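Local coordinates for protein heme oxygenase (Leptospira interrogans, PDB 5KZL) that probably catalyses the oxygen-dependent breakdown of heme to biliverdin, iron and carbon monoxide, the reaction of heme oxygenases, at residues Glu20-Ala25 with Gln200-Asn205; Glu49-Val54 with Gly207-Leu212; Arg64-Leu69 with Ser73-Glu78. The protein carries 1 engineered substitution. One frame throughout, in Å; residues are numbered along the deposited sequence. Where two conformers were deposited one is given.

Contact 1: Glu20-Ala25 with Gln200-Asn205; sequences EEHKAA and QVFLLN. With HEM (protoporphyrin IX containing Fe), chain B.
The Phe202 ring lies against the backbone of Glu21 and His22: one face has His22 N 3.8 Å above it, toward the rim, while Ala25 CB lies at the edge. Phe202 CE1 comes within 3.5 Å of His22 CA, with Glu21 CB packed 3.6 Å from Phe202 CB. The same ring reaches the porphyrin, Phe202 CE1 lying 3.4 Å from methyl CMB, and thus bridges the backbone of 20-25 and the heme. The His22 ring turns an edge to the porphyrin. With CG anti to the backbone N (chi1 -173°), it drops from the helix so that NE2 coordinates the heme iron at 2.3 Å. Ala25 CB meets vinyl carbon CBB of the heme at 3.6 Å. The Glu21 carboxylate bends away to a salt bridge with Lys199, and the Asn205 amide is held by Val201 O, Tyr110 and Arg132. His22 is thus the proximal ligand of a six-coordinate iron. Water 1 sits opposite it, 2.3 Å from the iron, a position that oxygen would be expected to occupy during turnover.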
loop_
_atom_site.group_PDB
_atom_site.type_symbol
_atom_site.label_atom_id
_atom_site.label_comp_id
_atom_site.label_asym_id
_atom_site.label_seq_id
_atom_site.Cartn_x
_atom_site.Cartn_y
_atom_site.Cartn_z
ATOM N N GLU A 20 -1.908 4.664 -16.301
ATOM C CA GLU A 20 -3.366 4.804 -16.433
ATOM C C GLU A 20 -4.138 4.275 -15.221
ATOM O O GLU A 20 -5.146 4.870 -14.842
ATOM C CB GLU A 20 -3.871 4.163 -17.739
ATOM C CG GLU A 20 -3.470 4.955 -18.977
ATOM C CD GLU A 20 -3.451 4.212 -20.300
ATOM O OE1 GLU A 20 -4.250 3.263 -20.478
ATOM O OE2 GLU A 20 -2.650 4.610 -21.177
ATOM N N GLU A 21 -3.663 3.163 -14.609
ATOM C CA GLU A 21 -4.292 2.517 -13.456
ATOM C C GLU A 21 -4.251 3.424 -12.230
ATOM O O GLU A 21 -5.204 3.421 -11.443
ATOM C CB GLU A 21 -3.624 1.152 -13.151
ATOM C CG GLU A 21 -3.937 0.036 -14.140
ATOM C CD GLU A 21 -3.278 0.094 -15.506
ATOM O OE1 GLU A 21 -2.361 0.921 -15.701
ATOM O OE2 GLU A 21 -3.709 -0.666 -16.402
ATOM N N HIS A 22 -3.134 4.170 -12.066
ATOM C CA HIS A 22 -2.900 5.137 -10.991
ATOM C C HIS A 22 -3.986 6.212 -11.100
ATOM O O HIS A 22 -4.681 6.457 -10.114
ATOM C CB HIS A 22 -1.472 5.741 -11.107
ATOM C CG HIS A 22 -1.066 6.616 -9.953
ATOM N ND1 HIS A 22 -1.440 7.948 -9.891
ATOM C CD2 HIS A 22 -0.295 6.335 -8.881
ATOM C CE1 HIS A 22 -0.908 8.426 -8.776
ATOM N NE2 HIS A 22 -0.212 7.491 -8.134
ATOM N N LYS A 23 -4.200 6.768 -12.322
ATOM C CA LYS A 23 -5.243 7.760 -12.592
ATOM C C LYS A 23 -6.660 7.208 -12.307
ATOM O O LYS A 23 -7.407 7.847 -11.560
ATOM C CB LYS A 23 -5.111 8.322 -14.013
ATOM C CG LYS A 23 -5.947 9.581 -14.265
ATOM C CD LYS A 23 -6.626 9.557 -15.639
ATOM C CE LYS A 23 -8.139 9.488 -15.560
ATOM N NZ LYS A 23 -8.643 8.094 -15.401
ATOM N N ALA A 24 -7.000 6.005 -12.830
ATOM C CA ALA A 24 -8.316 5.378 -12.625
ATOM C C ALA A 24 -8.667 5.103 -11.148
ATOM O O ALA A 24 -9.849 5.098 -10.798
ATOM C CB ALA A 24 -8.440 4.111 -13.448
ATOM N N ALA A 25 -7.645 4.908 -10.280
ATOM C CA ALA A 25 -7.831 4.666 -8.839
ATOM C C ALA A 25 -8.423 5.894 -8.081
ATOM O O ALA A 25 -8.867 5.764 -6.932
ATOM C CB ALA A 25 -6.525 4.204 -8.210
ATOM N N GLN A 200 -3.554 -5.581 -11.403
ATOM C CA GLN A 200 -4.561 -6.252 -10.577
ATOM C C GLN A 200 -4.613 -5.590 -9.199
ATOM O O GLN A 200 -5.706 -5.350 -8.673
ATOM C CB GLN A 200 -4.190 -7.740 -10.403
ATOM C CG GLN A 200 -5.033 -8.718 -11.192
ATOM C CD GLN A 200 -6.499 -8.588 -10.899
ATOM O OE1 GLN A 200 -7.024 -8.979 -9.842
ATOM N NE2 GLN A 200 -7.166 -7.981 -11.828
ATOM N N VAL A 201 -3.444 -5.271 -8.635
ATOM C CA VAL A 201 -3.356 -4.611 -7.315
ATOM C C VAL A 201 -4.038 -3.244 -7.396
ATOM O O VAL A 201 -4.825 -2.935 -6.502
ATOM C CB VAL A 201 -1.911 -4.502 -6.741
ATOM C CG1 VAL A 201 -1.919 -3.881 -5.344
ATOM C CG2 VAL A 201 -1.234 -5.863 -6.696
ATOM N N PHE A 202 -3.766 -2.441 -8.457
ATOM C CA PHE A 202 -4.438 -1.141 -8.594
ATOM C C PHE A 202 -5.949 -1.343 -8.601
ATOM O O PHE A 202 -6.661 -0.606 -7.922
ATOM C CB PHE A 202 -4.003 -0.367 -9.861
ATOM C CG PHE A 202 -2.783 0.505 -9.663
ATOM C CD1 PHE A 202 -2.887 1.755 -9.053
ATOM C CD2 PHE A 202 -1.533 0.091 -10.112
ATOM C CE1 PHE A 202 -1.747 2.551 -8.854
ATOM C CE2 PHE A 202 -0.401 0.886 -9.922
ATOM C CZ PHE A 202 -0.505 2.100 -9.281
ATOM N N LEU A 203 -6.430 -2.384 -9.325
ATOM C CA LEU A 203 -7.870 -2.677 -9.382
ATOM C C LEU A 203 -8.428 -3.046 -8.002
ATOM O O LEU A 203 -9.547 -2.624 -7.652
ATOM C CB LEU A 203 -8.127 -3.826 -10.368
ATOM C CG LEU A 203 -9.588 -3.962 -10.815
ATOM C CD1 LEU A 203 -9.978 -2.828 -11.824
ATOM C CD2 LEU A 203 -9.837 -5.330 -11.428
ATOM N N LEU A 204 -7.644 -3.810 -7.210
ATOM C CA LEU A 204 -8.101 -4.226 -5.869
ATOM C C LEU A 204 -8.197 -3.018 -4.942
ATOM O O LEU A 204 -9.136 -2.943 -4.156
ATOM C CB LEU A 204 -7.217 -5.330 -5.286
ATOM C CG LEU A 204 -7.365 -6.725 -5.977
ATOM C CD1 LEU A 204 -6.150 -7.594 -5.697
ATOM C CD2 LEU A 204 -8.588 -7.448 -5.487
ATOM N N ASN A 205 -7.292 -2.034 -5.117
ATOM C CA ASN A 205 -7.352 -0.776 -4.363
ATOM C C ASN A 205 -8.566 0.042 -4.773
ATOM O O ASN A 205 -9.240 0.580 -3.902
ATOM C CB ASN A 205 -6.059 0.028 -4.537
ATOM C CG ASN A 205 -5.010 -0.474 -3.592
ATOM O OD1 ASN A 205 -4.951 -0.041 -2.443
ATOM N ND2 ASN A 205 -4.301 -1.538 -3.978
HETATM C CHA HEM B . 3.580 7.784 -7.099
HETATM C CHB HEM B . 0.602 4.239 -6.071
HETATM C CHC HEM B . -2.788 7.487 -5.169
HETATM C CHD HEM B . 0.426 10.875 -5.320
HETATM C C1A HEM B . 3.059 6.554 -6.886
HETATM C C2A HEM B . 3.755 5.336 -7.180
HETATM C C3A HEM B . 2.902 4.350 -6.915
HETATM C C4A HEM B . 1.719 4.919 -6.445
HETATM C CMA HEM B . 3.152 2.897 -7.026
HETATM C CAA HEM B . 5.168 5.180 -7.683
HETATM C CBA HEM B . 5.299 5.422 -9.204
HETATM C CGA HEM B . 6.663 5.098 -9.651
HETATM O O1A HEM B . 6.850 4.227 -10.444
HETATM O O2A HEM B . 7.588 5.738 -9.180
HETATM C C1B HEM B . -0.618 4.810 -5.749
HETATM C C2B HEM B . -1.833 4.044 -5.514
HETATM C C3B HEM B . -2.770 4.979 -5.266
HETATM C C4B HEM B . -2.122 6.296 -5.363
HETATM C CMB HEM B . -2.012 2.565 -5.497
HETATM C CAB HEM B . -4.141 4.841 -4.976
HETATM C CBB HEM B . -4.606 3.720 -5.203
HETATM C C1C HEM B . -2.228 8.697 -4.970
HETATM C C2C HEM B . -2.840 9.824 -4.352
HETATM C C3C HEM B . -1.899 10.784 -4.395
HETATM C C4C HEM B . -0.714 10.232 -5.001
HETATM C CMC HEM B . -4.250 9.901 -3.770
HETATM C CAC HEM B . -2.088 12.125 -3.892
HETATM C CBC HEM B . -1.088 12.852 -3.600
HETATM C C1D HEM B . 1.533 10.317 -5.926
HETATM C C2D HEM B . 2.731 11.107 -6.307
HETATM C C3D HEM B . 3.603 10.244 -6.763
HETATM C C4D HEM B . 2.949 8.930 -6.692
HETATM C CMD HEM B . 2.925 12.572 -6.128
HETATM C CAD HEM B . 4.965 10.580 -7.306
HETATM C CBD HEM B . 5.968 10.906 -6.263
HETATM C CGD HEM B . 7.319 11.214 -6.822
HETATM O O1D HEM B . 7.611 10.916 -7.917
HETATM O O2D HEM B . 8.100 11.757 -6.100
HETATM N NA HEM B . 1.829 6.221 -6.480
HETATM N NB HEM B . -0.922 6.060 -5.676
HETATM N NC HEM B . -1.003 9.004 -5.333
HETATM N ND HEM B . 1.738 9.041 -6.175
HETATM FE FE HEM B . 0.440 7.614 -5.943
HETATM O O HOH W 1 1.009 7.498 -3.740
#

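Contact 2: Glu49-Val54 with Gly207-Leu212; sequences EAFYYV and GIFSEL. With HEM (protoporphyrin IX containing Fe), chain B.
Phe51 meets two neighbours from helix 188-210. Its CE1 lies 3.7 Å from Ile208 CD1, and its CZ lies 3.7 Å from Phe209 CE1. The two phenyl rings approach obliquely, with centroids 6.0 Å apart and planes at 84°; Phe51 CZ lies near the plane of the Phe209 ring, at its edge. Ile208 CD1 also touches Ala50 CB at 4.3 Å, so this methyl spans two consecutive residues of helix 41-64. It gets there because CG1 lies between the backbone N and the carbonyl carbon (chi1 61°) and the chain beyond is extended. Elsewhere on its rim Phe209 receives the heme: CE2 is 3.3 Å from vinyl carbon CBB, which lies near the ring plane.

Farther out, His47 and Phe161 meet the Phe51 ring, and Leu85 of helix 82-93 packs on it too. Thr107 of helix 105-120 touches both Ala50 and Ile208. His47 and Ser28 border Phe209. This apolar cluster joins the C-terminal helix to helix 41-64 within the all-helical heme oxygenase fold, and through Phe209 it forms part of the heme pocket beside a vinyl group.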
loop_
_atom_site.group_PDB
_atom_site.type_symbol
_atom_site.label_atom_id
_atom_site.label_comp_id
_atom_site.label_asym_id
_atom_site.label_seq_id
_atom_site.Cartn_x
_atom_site.Cartn_y
_atom_site.Cartn_z
ATOM N N GLU A 49 -9.319 0.853 8.104
ATOM C CA GLU A 49 -9.606 -0.541 8.471
ATOM C C GLU A 49 -9.286 -1.460 7.334
ATOM O O GLU A 49 -8.675 -2.493 7.567
ATOM C CB GLU A 49 -11.067 -0.725 8.835
ATOM C CG GLU A 49 -11.421 -0.046 10.133
ATOM C CD GLU A 49 -12.891 -0.150 10.458
ATOM O OE1 GLU A 49 -13.679 -0.568 9.584
ATOM O OE2 GLU A 49 -13.250 0.169 11.606
ATOM N N ALA A 50 -9.717 -1.098 6.104
ATOM C CA ALA A 50 -9.451 -1.890 4.904
ATOM C C ALA A 50 -7.934 -2.029 4.703
ATOM O O ALA A 50 -7.471 -3.135 4.454
ATOM C CB ALA A 50 -10.095 -1.248 3.680
ATOM N N PHE A 51 -7.162 -0.925 4.874
ATOM C CA PHE A 51 -5.701 -0.958 4.758
ATOM C C PHE A 51 -5.085 -1.803 5.865
ATOM O O PHE A 51 -4.140 -2.540 5.597
ATOM C CB PHE A 51 -5.108 0.456 4.748
ATOM C CG PHE A 51 -5.165 1.167 3.411
ATOM C CD1 PHE A 51 -5.148 0.448 2.215
ATOM C CD2 PHE A 51 -5.152 2.558 3.343
ATOM C CE1 PHE A 51 -5.173 1.110 0.982
ATOM C CE2 PHE A 51 -5.125 3.211 2.113
ATOM C CZ PHE A 51 -5.172 2.486 0.941
ATOM N N TYR A 52 -5.628 -1.733 7.089
ATOM C CA TYR A 52 -5.102 -2.591 8.148
ATOM C C TYR A 52 -5.074 -4.070 7.709
ATOM O O TYR A 52 -4.031 -4.723 7.833
ATOM C CB TYR A 52 -5.868 -2.445 9.467
ATOM C CG TYR A 52 -5.402 -3.502 10.452
ATOM C CD1 TYR A 52 -4.205 -3.351 11.148
ATOM C CD2 TYR A 52 -6.072 -4.721 10.568
ATOM C CE1 TYR A 52 -3.728 -4.355 11.998
ATOM C CE2 TYR A 52 -5.614 -5.724 11.421
ATOM C CZ TYR A 52 -4.435 -5.540 12.128
ATOM O OH TYR A 52 -3.965 -6.532 12.952
ATOM N N TYR A 53 -6.210 -4.596 7.228
ATOM C CA TYR A 53 -6.287 -6.006 6.829
ATOM C C TYR A 53 -5.351 -6.325 5.655
ATOM O O TYR A 53 -4.699 -7.372 5.621
ATOM C CB TYR A 53 -7.751 -6.408 6.570
ATOM C CG TYR A 53 -8.566 -6.410 7.840
ATOM C CD1 TYR A 53 -8.249 -7.268 8.892
ATOM C CD2 TYR A 53 -9.630 -5.524 8.014
ATOM C CE1 TYR A 53 -8.972 -7.253 10.081
ATOM C CE2 TYR A 53 -10.348 -5.484 9.212
ATOM C CZ TYR A 53 -10.034 -6.378 10.228
ATOM O OH TYR A 53 -10.737 -6.410 11.414
ATOM N N VAL A 54 -5.256 -5.392 4.712
ATOM C CA VAL A 54 -4.413 -5.570 3.521
ATOM C C VAL A 54 -2.942 -5.662 3.915
ATOM O O VAL A 54 -2.266 -6.629 3.547
ATOM C CB VAL A 54 -4.691 -4.426 2.508
ATOM C CG1 VAL A 54 -3.619 -4.367 1.417
ATOM C CG2 VAL A 54 -6.095 -4.557 1.911
ATOM N N GLY A 207 -11.292 -1.185 -5.819
ATOM C CA GLY A 207 -12.360 -1.976 -5.211
ATOM C C GLY A 207 -12.653 -1.593 -3.773
ATOM O O GLY A 207 -13.814 -1.382 -3.409
ATOM N N ILE A 208 -11.611 -1.448 -2.946
ATOM C CA ILE A 208 -11.805 -1.038 -1.549
ATOM C C ILE A 208 -12.250 0.437 -1.480
ATOM O O ILE A 208 -13.114 0.759 -0.672
ATOM C CB ILE A 208 -10.613 -1.372 -0.592
ATOM C CG1 ILE A 208 -9.315 -0.681 -1.006
ATOM C CG2 ILE A 208 -10.424 -2.890 -0.438
ATOM C CD1 ILE A 208 -8.086 -0.929 -0.086
ATOM N N PHE A 209 -11.734 1.310 -2.377
ATOM C CA PHE A 209 -12.132 2.723 -2.411
ATOM C C PHE A 209 -13.595 2.898 -2.825
ATOM O O PHE A 209 -14.271 3.818 -2.319
ATOM C CB PHE A 209 -11.188 3.585 -3.272
ATOM C CG PHE A 209 -9.729 3.655 -2.850
ATOM C CD1 PHE A 209 -9.354 3.464 -1.522
ATOM C CD2 PHE A 209 -8.736 3.933 -3.778
ATOM C CE1 PHE A 209 -8.008 3.521 -1.139
ATOM C CE2 PHE A 209 -7.394 4.011 -3.390
ATOM C CZ PHE A 209 -7.039 3.800 -2.079
ATOM N N SER A 210 -14.075 1.989 -3.722
ATOM C CA SER A 210 -15.449 1.948 -4.252
ATOM C C SER A 210 -16.480 1.764 -3.145
ATOM O O SER A 210 -17.635 2.139 -3.313
ATOM C CB SER A 210 -15.596 0.814 -5.268
ATOM O OG SER A 210 -16.003 -0.403 -4.663
ATOM N N GLU A 211 -16.075 1.146 -2.031
ATOM C CA GLU A 211 -16.977 0.868 -0.913
ATOM C C GLU A 211 -17.265 2.047 -0.009
ATOM O O GLU A 211 -18.251 2.015 0.730
ATOM C CB GLU A 211 -16.402 -0.247 -0.060
ATOM C CG GLU A 211 -16.492 -1.610 -0.696
ATOM C CD GLU A 211 -15.844 -2.692 0.136
ATOM O OE1 GLU A 211 -14.820 -2.393 0.794
ATOM O OE2 GLU A 211 -16.297 -3.856 0.053
ATOM N N LEU A 212 -16.372 3.047 -0.012
ATOM C CA LEU A 212 -16.384 4.193 0.898
ATOM C C LEU A 212 -17.411 5.271 0.556
ATOM O O LEU A 212 -17.971 5.222 -0.544
ATOM C CB LEU A 212 -14.974 4.789 1.015
ATOM C CG LEU A 212 -13.923 3.795 1.535
ATOM C CD1 LEU A 212 -12.507 4.247 1.195
ATOM C CD2 LEU A 212 -14.080 3.561 3.033
ATOM O OXT LEU A 212 -17.753 6.069 1.458
HETATM C CHA HEM B . 3.580 7.784 -7.099
HETATM C CHB HEM B . 0.602 4.239 -6.071
HETATM C CHC HEM B . -2.788 7.487 -5.169
HETATM C CHD HEM B . 0.426 10.875 -5.320
HETATM C C1A HEM B . 3.059 6.554 -6.886
HETATM C C2A HEM B . 3.755 5.336 -7.180
HETATM C C3A HEM B . 2.902 4.350 -6.915
HETATM C C4A HEM B . 1.719 4.919 -6.445
HETATM C CMA HEM B . 3.152 2.897 -7.026
HETATM C CAA HEM B . 5.168 5.180 -7.683
HETATM C CBA HEM B . 5.299 5.422 -9.204
HETATM C CGA HEM B . 6.663 5.098 -9.651
HETATM O O1A HEM B . 6.850 4.227 -10.444
HETATM O O2A HEM B . 7.588 5.738 -9.180
HETATM C C1B HEM B . -0.618 4.810 -5.749
HETATM C C2B HEM B . -1.833 4.044 -5.514
HETATM C C3B HEM B . -2.770 4.979 -5.266
HETATM C C4B HEM B . -2.122 6.296 -5.363
HETATM C CMB HEM B . -2.012 2.565 -5.497
HETATM C CAB HEM B . -4.141 4.841 -4.976
HETATM C CBB HEM B . -4.606 3.720 -5.203
HETATM C C1C HEM B . -2.228 8.697 -4.970
HETATM C C2C HEM B . -2.840 9.824 -4.352
HETATM C C3C HEM B . -1.899 10.784 -4.395
HETATM C C4C HEM B . -0.714 10.232 -5.001
HETATM C CMC HEM B . -4.250 9.901 -3.770
HETATM C CAC HEM B . -2.088 12.125 -3.892
HETATM C CBC HEM B . -1.088 12.852 -3.600
HETATM C C1D HEM B . 1.533 10.317 -5.926
HETATM C C2D HEM B . 2.731 11.107 -6.307
HETATM C C3D HEM B . 3.603 10.244 -6.763
HETATM C C4D HEM B . 2.949 8.930 -6.692
HETATM C CMD HEM B . 2.925 12.572 -6.128
HETATM C CAD HEM B . 4.965 10.580 -7.306
HETATM C CBD HEM B . 5.968 10.906 -6.263
HETATM C CGD HEM B . 7.319 11.214 -6.822
HETATM O O1D HEM B . 7.611 10.916 -7.917
HETATM O O2D HEM B . 8.100 11.757 -6.100
HETATM N NA HEM B . 1.829 6.221 -6.480
HETATM N NB HEM B . -0.922 6.060 -5.676
HETATM N NC HEM B . -1.003 9.004 -5.333
HETATM N ND HEM B . 1.738 9.041 -6.175
HETATM FE FE HEM B . 0.440 7.614 -5.943
HETATM O O HOH W 1 1.009 7.498 -3.740
#

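Contact 3: Arg64-Leu69 with Ser73-Glu78; sequences RNKNNL and SIYFPE
Lys66 and Tyr75 lie side by side, their side chains running the same way from two parts of the loop between helix 41-64 and helix 82-93. The lysine follows the length of the tyrosine. Its CB is 3.9 Å from Tyr75 CD1, its CD is 4.0 Å from Tyr75 CE1, and at the end NZ donates a hydrogen bond of 3.2 Å to Tyr75 OH. CB approaches the ring obliquely, and a bend at chi3 (76°) carries the ammonium group to the phenol oxygen. On the other side of the ring plane Pro77 folds back, placing its CD 3.8 Å above the ring centre. Tyr75 is thus flanked by the aliphatic part of Lys66 and by the proline two residues later.

The backbone sets the lysine in place: Asn65 to Asn68 form a type I beta turn, closed by Asn68 N to Asn65 O at 3.1 Å, with Lys66 at its second position. Farther along, water 2 links the two segments, donating to Leu69 O at 2.9 Å and accepting from Ser73 N at 3.0 Å. Asn68 OD1 accepts from Val70 N and Leu71 N, in the link between 64-69 and 73-78. Ile74 packs on Ala180 of helix 170-183, and Phe76 makes an edge-to-face pair with Phe173 of the same helix.

Apart from the NZ to OH bond, Lys66 and Tyr75 meet through methylenes and ring carbons. The ammonium group has a second partner, a salt bridge to Glu63 in the last turn of helix 41-64, so one charged nitrogen connects the helix end, the turn and the tyrosine. At this surface site the positive charge would by itself tend to favour the ionised phenol, but the nearby carboxylate probably offsets much of that effect.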
loop_
_atom_site.group_PDB
_atom_site.type_symbol
_atom_site.label_atom_id
_atom_site.label_comp_id
_atom_site.label_asym_id
_atom_site.label_seq_id
_atom_site.Cartn_x
_atom_site.Cartn_y
_atom_site.Cartn_z
ATOM N N ARG A 64 6.913 -14.373 5.410
ATOM C CA ARG A 64 6.923 -15.806 5.097
ATOM C C ARG A 64 7.871 -16.096 3.936
ATOM O O ARG A 64 8.622 -17.078 3.990
ATOM C CB ARG A 64 5.513 -16.277 4.704
ATOM C CG ARG A 64 5.342 -17.806 4.743
ATOM C CD ARG A 64 3.957 -18.315 4.359
ATOM N NE ARG A 64 2.860 -17.467 4.840
ATOM C CZ ARG A 64 2.343 -17.504 6.068
ATOM N NH1 ARG A 64 2.817 -18.355 6.974
ATOM N NH2 ARG A 64 1.360 -16.680 6.403
ATOM N N ASN A 65 7.860 -15.228 2.904
ATOM C CA ASN A 65 8.684 -15.392 1.719
ATOM C C ASN A 65 9.940 -14.538 1.698
ATOM O O ASN A 65 10.495 -14.332 0.617
ATOM C CB ASN A 65 7.841 -15.133 0.465
ATOM C CG ASN A 65 6.748 -16.143 0.280
ATOM O OD1 ASN A 65 6.995 -17.331 0.011
ATOM N ND2 ASN A 65 5.539 -15.727 0.565
ATOM N N LYS A 66 10.426 -14.075 2.865
ATOM C CA LYS A 66 11.577 -13.156 2.905
ATOM C C LYS A 66 12.867 -13.718 2.278
ATOM O O LYS A 66 13.667 -12.924 1.770
ATOM C CB LYS A 66 11.843 -12.627 4.332
ATOM C CG LYS A 66 12.380 -13.661 5.319
ATOM C CD LYS A 66 12.855 -13.001 6.622
ATOM C CE LYS A 66 11.702 -12.592 7.501
ATOM N NZ LYS A 66 12.138 -12.114 8.847
ATOM N N ASN A 67 13.064 -15.061 2.308
ATOM C CA ASN A 67 14.272 -15.673 1.744
ATOM C C ASN A 67 14.098 -16.195 0.322
ATOM O O ASN A 67 15.051 -16.732 -0.238
ATOM C CB ASN A 67 14.853 -16.731 2.663
ATOM C CG ASN A 67 15.487 -16.092 3.873
ATOM O OD1 ASN A 67 16.209 -15.080 3.776
ATOM N ND2 ASN A 67 15.178 -16.632 5.040
ATOM N N ASN A 68 12.934 -15.943 -0.300
ATOM C CA ASN A 68 12.722 -16.245 -1.707
ATOM C C ASN A 68 13.825 -15.499 -2.494
ATOM O O ASN A 68 14.120 -14.337 -2.181
ATOM C CB ASN A 68 11.340 -15.772 -2.141
ATOM C CG ASN A 68 11.072 -15.930 -3.614
ATOM O OD1 ASN A 68 11.522 -15.126 -4.436
ATOM N ND2 ASN A 68 10.299 -16.937 -3.972
ATOM N N LEU A 69 14.469 -16.185 -3.456
ATOM C CA LEU A 69 15.593 -15.624 -4.217
ATOM C C LEU A 69 15.252 -14.366 -4.988
ATOM O O LEU A 69 16.098 -13.481 -5.104
ATOM C CB LEU A 69 16.243 -16.676 -5.147
ATOM C CG LEU A 69 17.041 -17.814 -4.477
ATOM C CD1 LEU A 69 17.717 -18.668 -5.524
ATOM C CD2 LEU A 69 18.117 -17.268 -3.564
ATOM N N SER A 73 16.214 -9.191 -2.326
ATOM C CA SER A 73 16.709 -7.819 -2.475
ATOM C C SER A 73 15.654 -6.714 -2.235
ATOM O O SER A 73 16.033 -5.536 -2.172
ATOM C CB SER A 73 17.399 -7.629 -3.819
ATOM O OG SER A 73 16.533 -7.990 -4.876
ATOM N N ILE A 74 14.364 -7.074 -2.049
ATOM C CA ILE A 74 13.329 -6.073 -1.713
ATOM C C ILE A 74 12.787 -6.351 -0.298
ATOM O O ILE A 74 11.673 -5.964 0.045
ATOM C CB ILE A 74 12.214 -5.822 -2.774
ATOM C CG1 ILE A 74 11.457 -7.121 -3.139
ATOM C CG2 ILE A 74 12.806 -5.097 -4.016
ATOM C CD1 ILE A 74 10.039 -6.937 -3.698
ATOM N N TYR A 75 13.608 -6.992 0.537
ATOM C CA TYR A 75 13.233 -7.243 1.925
ATOM C C TYR A 75 13.412 -5.915 2.648
ATOM O O TYR A 75 14.535 -5.508 2.969
ATOM C CB TYR A 75 14.085 -8.375 2.534
ATOM C CG TYR A 75 13.893 -8.584 4.023
ATOM C CD1 TYR A 75 12.631 -8.846 4.555
ATOM C CD2 TYR A 75 14.986 -8.602 4.889
ATOM C CE1 TYR A 75 12.452 -9.043 5.925
ATOM C CE2 TYR A 75 14.820 -8.800 6.260
ATOM C CZ TYR A 75 13.551 -9.019 6.773
ATOM O OH TYR A 75 13.414 -9.270 8.119
ATOM N N PHE A 76 12.298 -5.179 2.796
ATOM C CA PHE A 76 12.311 -3.845 3.394
ATOM C C PHE A 76 11.313 -3.673 4.563
ATOM O O PHE A 76 10.319 -2.958 4.418
ATOM C CB PHE A 76 12.060 -2.778 2.307
ATOM C CG PHE A 76 13.171 -2.565 1.297
ATOM C CD1 PHE A 76 14.426 -2.116 1.700
ATOM C CD2 PHE A 76 12.932 -2.714 -0.064
ATOM C CE1 PHE A 76 15.428 -1.844 0.756
ATOM C CE2 PHE A 76 13.939 -2.461 -1.005
ATOM C CZ PHE A 76 15.182 -2.034 -0.586
ATOM N N PRO A 77 11.621 -4.225 5.763
ATOM C CA PRO A 77 10.715 -4.043 6.919
ATOM C C PRO A 77 10.506 -2.577 7.298
ATOM O O PRO A 77 9.535 -2.279 7.982
ATOM C CB PRO A 77 11.419 -4.791 8.057
ATOM C CG PRO A 77 12.325 -5.749 7.391
ATOM C CD PRO A 77 12.746 -5.123 6.092
ATOM N N GLU A 78 11.407 -1.668 6.855
ATOM C CA GLU A 78 11.299 -0.210 7.075
ATOM C C GLU A 78 9.961 0.325 6.557
ATOM O O GLU A 78 9.494 1.373 7.013
ATOM C CB GLU A 78 12.410 0.553 6.316
ATOM C CG GLU A 78 13.809 0.257 6.803
ATOM C CD GLU A 78 14.574 -0.769 5.988
ATOM O OE1 GLU A 78 13.968 -1.740 5.480
ATOM O OE2 GLU A 78 15.816 -0.676 5.997
HETATM O O HOH W 2 16.854 -10.687 -4.794
#

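Overall arrangement
Contacts 1 and 2 share helix 188-210 and the heme, their centres 13 Å apart. They touch directly: Asn205 OD1 is 3.6 Å from Phe51 CE1, and Ala25 O is 3.6 Å from Phe209 CD2. Helix 188-210 gives Phe202 to the proximal side and Phe209 to the vinyl edge of the porphyrin, while the iron ligand comes from 20-25. Contact 3 stands apart, its centre about 24 Å from that of contact 1 and 25 Å from that of contact 2, on the opposite side of the chain's centre from the latter. Its two segments are separated by only three residues, within the loop between helix 41-64 and helix 82-93, whereas the other two contacts join segments more than 150 residues apart.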